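Local coordinates for protein Ral guanine nucleotide dissociation stimulator-like 2 (Mus musculus, PDB 4JGW) that probably acts as a guanine nucleotide exchange factor, a putative Ras or Rap effector whose fragment here spans the N-terminal REM and catalytic CDC25-homology domains, at residues G109-E112 with R113-V117; R280-P284 with P285-R289; S309-A312 with V313-L317. One frame throughout, in Å; residues are numbered along the deposited sequence.

Contact 1 of 3, residues G109-E112 with R113-V117; sequences GELE and RTTGV
The carboxylate of E110 and the guanidinium of R113 are turned almost parallel, their planes 8° apart, as the two side chains run side by side three residues apart on the helix. They do not pair: E110 OE1 stays 5.2 Å from R113 NH1, and the nearer approach is from the E110 methylene, CG lying 4.0 Å from R113 NH2, oblique to the guanidinium. Opposite charges at this spacing probably attract only mildly.

Two threonines bend back onto the preceding turn. In both, OG1 sits beside its own backbone N (chi1 -55° in T114, -53° in T115), where the hydroxyl can reach the carbonyl four residues earlier. T115 OG1 gives a short 2.6 Å bond to L111 O, coming from above the carbonyl plane, while T115 N reaches the same oxygen from the opposite face. T114 OG1 makes a longer bond to E110 O (3.2 Å), tilted from the carbonyl plane, with T114 N on the opposite face. L111 CD2 packs alongside T115 OG1 at 3.4 Å, and both residues meet F147 of helix 138-151.

These doubly accepting carbonyls, with threonine hydroxyls returned to residue i-4, belong to the first turns of helix 108-128 in the all-helical part of the REM domain.

Contact 2 of 3, residues R280-P284 with P285-R289; sequences RPLRP and PQRAR
Q286 folds back from the first turn of helix 284-303 to R283, the N-cap residue, and its OE1 accepts R283 N at 3.0 Å. The N-H points almost straight at the oxygen (174°) and lies in the amide plane, on a lone pair. This is the N3-to-N-cap half of a capping box; the N-cap arginine does not return it from its side chain. Water 2 donates to the same OE1 at 2.8 Å and weakly to P281 O, tying the loop to the amide a second time.

R283 bends at chi3 (-82°), which brings its guanidinium over the Q286 amide; the planes are 8° apart and stacked, with R283 NH2 3.6 Å from Q286 CD. On the backbone, R283 O takes R287 N at 2.9 Å and, weakly, Q286 N, while P284 O takes A288 N. P284 and P285, with no N-H to give, occupy first-turn positions where a helix does not ask for one.

R287 reaches back across L282 at about a right angle, L282 CB lying over one guanidinium face. Two waters sit at its edge, in plane. Water 1 accepts from R287 NH1 and lies within bonding distance of R280 O, to which it may donate; water 3 accepts from R287 NH2 at 2.8 Å and from L282 N at 2.9 Å. NH1 also bonds V264 O at the end of helix 244-264.

The R287 guanidinium is thus met by two waters and the carbonyl of V264, neutral partners whose dipoles may partly offset its charge, and the entry to helix 284-303 is held by Q286 on the N-cap N-H, by R287 and by bridging waters.

Contact 3 of 3, residues S309-A312 with V313-L317; sequences SVYA and VVSAL
Y311 and S315, one turn apart on helix 307-318, meet through a CH-pi contact: S315 CB lies over one face of the phenol ring, 4.3 Å from its centroid and 13° off the ring normal. V314 comes to the same ring obliquely, its CG1 4.0 Å from Y311 CD1.

S315 and V314 both place an atom between the backbone N and the carbonyl carbon. For S315 (chi1 66°) this atom is OG, which turns back along the helix and donates to Y311 O at 2.8 Å. S315 N bonds the same oxygen at 2.9 Å, from the opposite face of the carbonyl plane, so a single acceptor is gripped twice by one residue. For V314 (chi1 83°) it is CG1, which lies 3.4 Å from V310 O and nearly as close to Y311 O. V313 CG2 settles 3.3 Å from S309 O.

The ring of Y311 also meets those of Y390 and F347, forming an aromatic cluster. Around the rest of the helix, A312 rests on F253 and V256 of helix 244-264, V313 on A298 of helix 284-303, and V314 on F340 of helix 334-344, while S309 OG bonds D214.

Packed by its alanines and valines against helices 244-264, 284-303 and 334-344, with the partly exposed Y311 and S315 on its more open side, this is a core helix of the mainly helical CDC25-homology domain.

How the contacts relate
Contacts 2 and 3 belong to the catalytic CDC25-homology domain, on consecutive helices 284-303 and 307-318; their centres are 20 Å apart and their nearest atoms about 8 Å. They do not touch, but helix 284-303, which opens at contact 2, packs against contact 3 further along, and helix 244-264 serves both, through V264 at contact 2 and through F253, V256 and V260 at contact 3. Contact 1 lies in the REM domain on the other side of the chain's centre, its centre 73 Å from that of contact 2 and 54 Å from that of contact 3. Contact 3 is buried, contact 2 partly so, and contact 1 lies at the surface.

Contact 1 of 3, residues G109-E112 with R113-V117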
# COMPACT_ATOMS: atom_id res chain seq x y z
N GLY A 109 -39.06 -13.23 -3.80
CA GLY A 109 -38.64 -12.30 -2.75
C GLY A 109 -37.20 -12.51 -2.28
O GLY A 109 -36.46 -11.54 -2.10
N GLU A 110 -36.83 -13.77 -2.09
CA GLU A 110 -35.47 -14.12 -1.67
C GLU A 110 -34.46 -14.01 -2.81
O GLU A 110 -33.31 -13.62 -2.59
CB GLU A 110 -35.44 -15.53 -1.07
CG GLU A 110 -36.08 -15.63 0.30
CD GLU A 110 -36.22 -17.06 0.78
OE1 GLU A 110 -35.19 -17.76 0.91
OE2 GLU A 110 -37.36 -17.49 1.03
N LEU A 111 -34.91 -14.34 -4.02
CA LEU A 111 -34.06 -14.28 -5.21
C LEU A 111 -33.64 -12.84 -5.51
O LEU A 111 -32.46 -12.57 -5.71
CB LEU A 111 -34.80 -14.87 -6.43
CG LEU A 111 -34.06 -15.69 -7.49
CD1 LEU A 111 -35.00 -16.02 -8.64
CD2 LEU A 111 -32.79 -15.03 -8.02
N GLU A 112 -34.62 -11.94 -5.51
CA GLU A 112 -34.39 -10.52 -5.81
C GLU A 112 -33.50 -9.84 -4.77
O GLU A 112 -32.68 -8.98 -5.11
CB GLU A 112 -35.73 -9.79 -5.92
CG GLU A 112 -35.66 -8.43 -6.61
CD GLU A 112 -36.96 -7.64 -6.52
OE1 GLU A 112 -37.98 -8.20 -6.06
OE2 GLU A 112 -36.96 -6.45 -6.91
N ARG A 113 -33.68 -10.23 -3.51
CA ARG A 113 -32.90 -9.70 -2.39
C ARG A 113 -31.41 -10.03 -2.53
O ARG A 113 -30.57 -9.13 -2.53
CB ARG A 113 -33.44 -10.26 -1.07
CG ARG A 113 -32.80 -9.69 0.19
CD ARG A 113 -32.87 -10.69 1.35
NE ARG A 113 -34.24 -11.04 1.71
CZ ARG A 113 -34.60 -12.17 2.32
NH1 ARG A 113 -33.70 -13.09 2.64
NH2 ARG A 113 -35.88 -12.39 2.61
N THR A 114 -31.10 -11.32 -2.68
CA THR A 114 -29.72 -11.80 -2.79
C THR A 114 -29.06 -11.31 -4.08
O THR A 114 -27.87 -10.96 -4.07
CB THR A 114 -29.66 -13.34 -2.70
OG1 THR A 114 -30.29 -13.77 -1.50
CG2 THR A 114 -28.21 -13.83 -2.71
N THR A 115 -29.81 -11.29 -5.17
CA THR A 115 -29.33 -10.74 -6.44
C THR A 115 -28.97 -9.27 -6.26
O THR A 115 -27.96 -8.80 -6.79
CB THR A 115 -30.36 -10.92 -7.58
OG1 THR A 115 -30.74 -12.30 -7.66
CG2 THR A 115 -29.78 -10.50 -8.92
N GLY A 116 -29.79 -8.55 -5.49
CA GLY A 116 -29.52 -7.15 -5.14
C GLY A 116 -28.24 -6.98 -4.34
O GLY A 116 -27.48 -6.04 -4.57
N VAL A 117 -28.00 -7.89 -3.40
CA VAL A 117 -26.76 -7.89 -2.62
C VAL A 117 -25.56 -8.19 -3.53
O VAL A 117 -24.52 -7.55 -3.42
CB VAL A 117 -26.81 -8.89 -1.43
CG1 VAL A 117 -25.54 -8.79 -0.58
CG2 VAL A 117 -28.03 -8.61 -0.55

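Contact 2 of 3, residues R280-P284 with P285-R289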
# COMPACT_ATOMS: atom_id res chain seq x y z
N ARG A 280 34.60 11.85 -10.81
CA ARG A 280 35.03 13.24 -10.89
C ARG A 280 35.80 13.66 -9.63
O ARG A 280 35.53 13.13 -8.55
CB ARG A 280 33.83 14.16 -11.10
CG ARG A 280 33.26 14.11 -12.51
CD ARG A 280 32.20 15.18 -12.71
NE ARG A 280 31.72 15.23 -14.09
CZ ARG A 280 30.68 14.55 -14.56
NH1 ARG A 280 29.99 13.74 -13.76
NH2 ARG A 280 30.34 14.67 -15.83
N PRO A 281 36.76 14.60 -9.77
CA PRO A 281 37.59 15.03 -8.63
C PRO A 281 36.81 15.84 -7.59
O PRO A 281 36.20 16.85 -7.93
CB PRO A 281 38.65 15.92 -9.29
CG PRO A 281 38.01 16.42 -10.54
CD PRO A 281 37.13 15.30 -11.01
N LEU A 282 36.86 15.39 -6.34
CA LEU A 282 36.20 16.11 -5.25
C LEU A 282 37.06 16.14 -3.99
O LEU A 282 37.36 15.09 -3.40
CB LEU A 282 34.82 15.51 -4.94
CG LEU A 282 33.69 15.65 -5.97
CD1 LEU A 282 32.52 14.75 -5.60
CD2 LEU A 282 33.23 17.09 -6.14
N ARG A 283 37.45 17.34 -3.58
CA ARG A 283 38.11 17.56 -2.30
C ARG A 283 37.07 17.46 -1.18
O ARG A 283 35.89 17.69 -1.43
CB ARG A 283 38.79 18.93 -2.27
CG ARG A 283 40.11 18.99 -3.05
CD ARG A 283 40.74 20.37 -2.99
NE ARG A 283 40.17 21.29 -3.98
CZ ARG A 283 39.28 22.24 -3.71
NH1 ARG A 283 38.83 22.42 -2.47
NH2 ARG A 283 38.83 23.01 -4.69
N PRO A 284 37.51 17.09 0.04
CA PRO A 284 36.58 16.98 1.18
C PRO A 284 35.62 18.17 1.39
O PRO A 284 34.45 17.95 1.68
CB PRO A 284 37.51 16.78 2.38
CG PRO A 284 38.72 16.12 1.80
CD PRO A 284 38.87 16.64 0.40
N PRO A 285 36.11 19.43 1.26
CA PRO A 285 35.18 20.56 1.35
C PRO A 285 34.12 20.58 0.23
O PRO A 285 32.97 20.94 0.49
CB PRO A 285 36.09 21.78 1.23
CG PRO A 285 37.40 21.30 1.74
CD PRO A 285 37.51 19.90 1.24
N GLN A 286 34.52 20.20 -0.98
CA GLN A 286 33.61 20.15 -2.13
C GLN A 286 32.55 19.07 -1.96
O GLN A 286 31.38 19.27 -2.28
CB GLN A 286 34.38 19.92 -3.43
CG GLN A 286 35.37 21.02 -3.79
CD GLN A 286 36.07 20.75 -5.11
OE1 GLN A 286 36.84 19.80 -5.23
NE2 GLN A 286 35.81 21.59 -6.10
N ARG A 287 32.98 17.91 -1.44
CA ARG A 287 32.10 16.77 -1.22
C ARG A 287 31.11 17.04 -0.08
O ARG A 287 29.98 16.56 -0.11
CB ARG A 287 32.93 15.51 -0.91
CG ARG A 287 32.16 14.21 -1.08
CD ARG A 287 33.00 12.97 -0.75
NE ARG A 287 34.30 12.97 -1.41
CZ ARG A 287 34.53 12.58 -2.66
NH1 ARG A 287 33.53 12.17 -3.43
NH2 ARG A 287 35.76 12.62 -3.15
N ALA A 288 31.56 17.82 0.91
CA ALA A 288 30.71 18.22 2.03
C ALA A 288 29.52 19.06 1.56
O ALA A 288 28.43 18.96 2.13
CB ALA A 288 31.51 18.97 3.07
N ARG A 289 29.74 19.87 0.54
CA ARG A 289 28.68 20.70 -0.04
C ARG A 289 27.57 19.85 -0.67
O ARG A 289 26.40 20.22 -0.62
CB ARG A 289 29.26 21.68 -1.07
CG ARG A 289 30.27 22.68 -0.49
CD ARG A 289 29.61 23.59 0.56
NE ARG A 289 30.50 23.87 1.69
CZ ARG A 289 30.17 24.63 2.73
NH1 ARG A 289 28.98 25.21 2.80
NH2 ARG A 289 31.04 24.83 3.71
O HOH W 1 34.52 12.02 -6.16
O HOH W 2 38.41 18.59 -7.14
O HOH W 3 37.17 12.58 -5.59

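Contact 3 of 3, residues S309-A312 with V313-L317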
# COMPACT_ATOMS: atom_id res chain seq x y z
N SER A 309 11.02 9.65 0.38
CA SER A 309 12.29 10.21 -0.07
C SER A 309 13.18 10.68 1.09
O SER A 309 14.41 10.70 0.96
CB SER A 309 12.09 11.31 -1.10
OG SER A 309 12.01 10.74 -2.40
N VAL A 310 12.57 11.06 2.21
CA VAL A 310 13.32 11.33 3.44
C VAL A 310 14.16 10.10 3.80
O VAL A 310 15.36 10.22 4.04
CB VAL A 310 12.42 11.72 4.64
CG1 VAL A 310 13.20 11.69 5.95
CG2 VAL A 310 11.84 13.09 4.43
N TYR A 311 13.51 8.94 3.81
CA TYR A 311 14.20 7.69 4.13
C TYR A 311 15.18 7.27 3.05
O TYR A 311 16.24 6.73 3.36
CB TYR A 311 13.21 6.56 4.43
CG TYR A 311 13.89 5.33 5.01
CD1 TYR A 311 14.42 5.35 6.30
CD2 TYR A 311 14.01 4.16 4.27
CE1 TYR A 311 15.04 4.23 6.84
CE2 TYR A 311 14.64 3.03 4.81
CZ TYR A 311 15.15 3.08 6.09
OH TYR A 311 15.76 1.97 6.62
N ALA A 312 14.83 7.52 1.79
CA ALA A 312 15.71 7.21 0.67
C ALA A 312 17.04 7.94 0.80
O ALA A 312 18.11 7.34 0.65
CB ALA A 312 15.04 7.56 -0.65
N VAL A 313 16.97 9.24 1.12
CA VAL A 313 18.16 10.07 1.24
C VAL A 313 18.94 9.76 2.53
O VAL A 313 20.15 9.59 2.49
CB VAL A 313 17.81 11.59 1.16
CG1 VAL A 313 19.05 12.44 1.40
CG2 VAL A 313 17.20 11.92 -0.19
N VAL A 314 18.22 9.66 3.65
CA VAL A 314 18.86 9.41 4.94
C VAL A 314 19.55 8.03 5.01
O VAL A 314 20.64 7.92 5.57
CB VAL A 314 17.87 9.63 6.13
CG1 VAL A 314 17.00 8.41 6.39
CG2 VAL A 314 18.63 10.02 7.39
N SER A 315 18.92 7.01 4.43
CA SER A 315 19.51 5.66 4.41
C SER A 315 20.72 5.60 3.49
O SER A 315 21.68 4.88 3.77
CB SER A 315 18.47 4.60 4.02
OG SER A 315 18.04 4.76 2.68
N ALA A 316 20.66 6.36 2.40
CA ALA A 316 21.79 6.50 1.48
C ALA A 316 22.98 7.18 2.15
O ALA A 316 24.12 6.79 1.93
CB ALA A 316 21.37 7.27 0.24
N LEU A 317 22.70 8.18 2.98
CA LEU A 317 23.75 8.92 3.69
C LEU A 317 24.30 8.16 4.90
O LEU A 317 25.42 8.43 5.35
CB LEU A 317 23.24 10.30 4.12
CG LEU A 317 23.01 11.36 3.03
CD1 LEU A 317 22.42 12.62 3.64
CD2 LEU A 317 24.28 11.69 2.27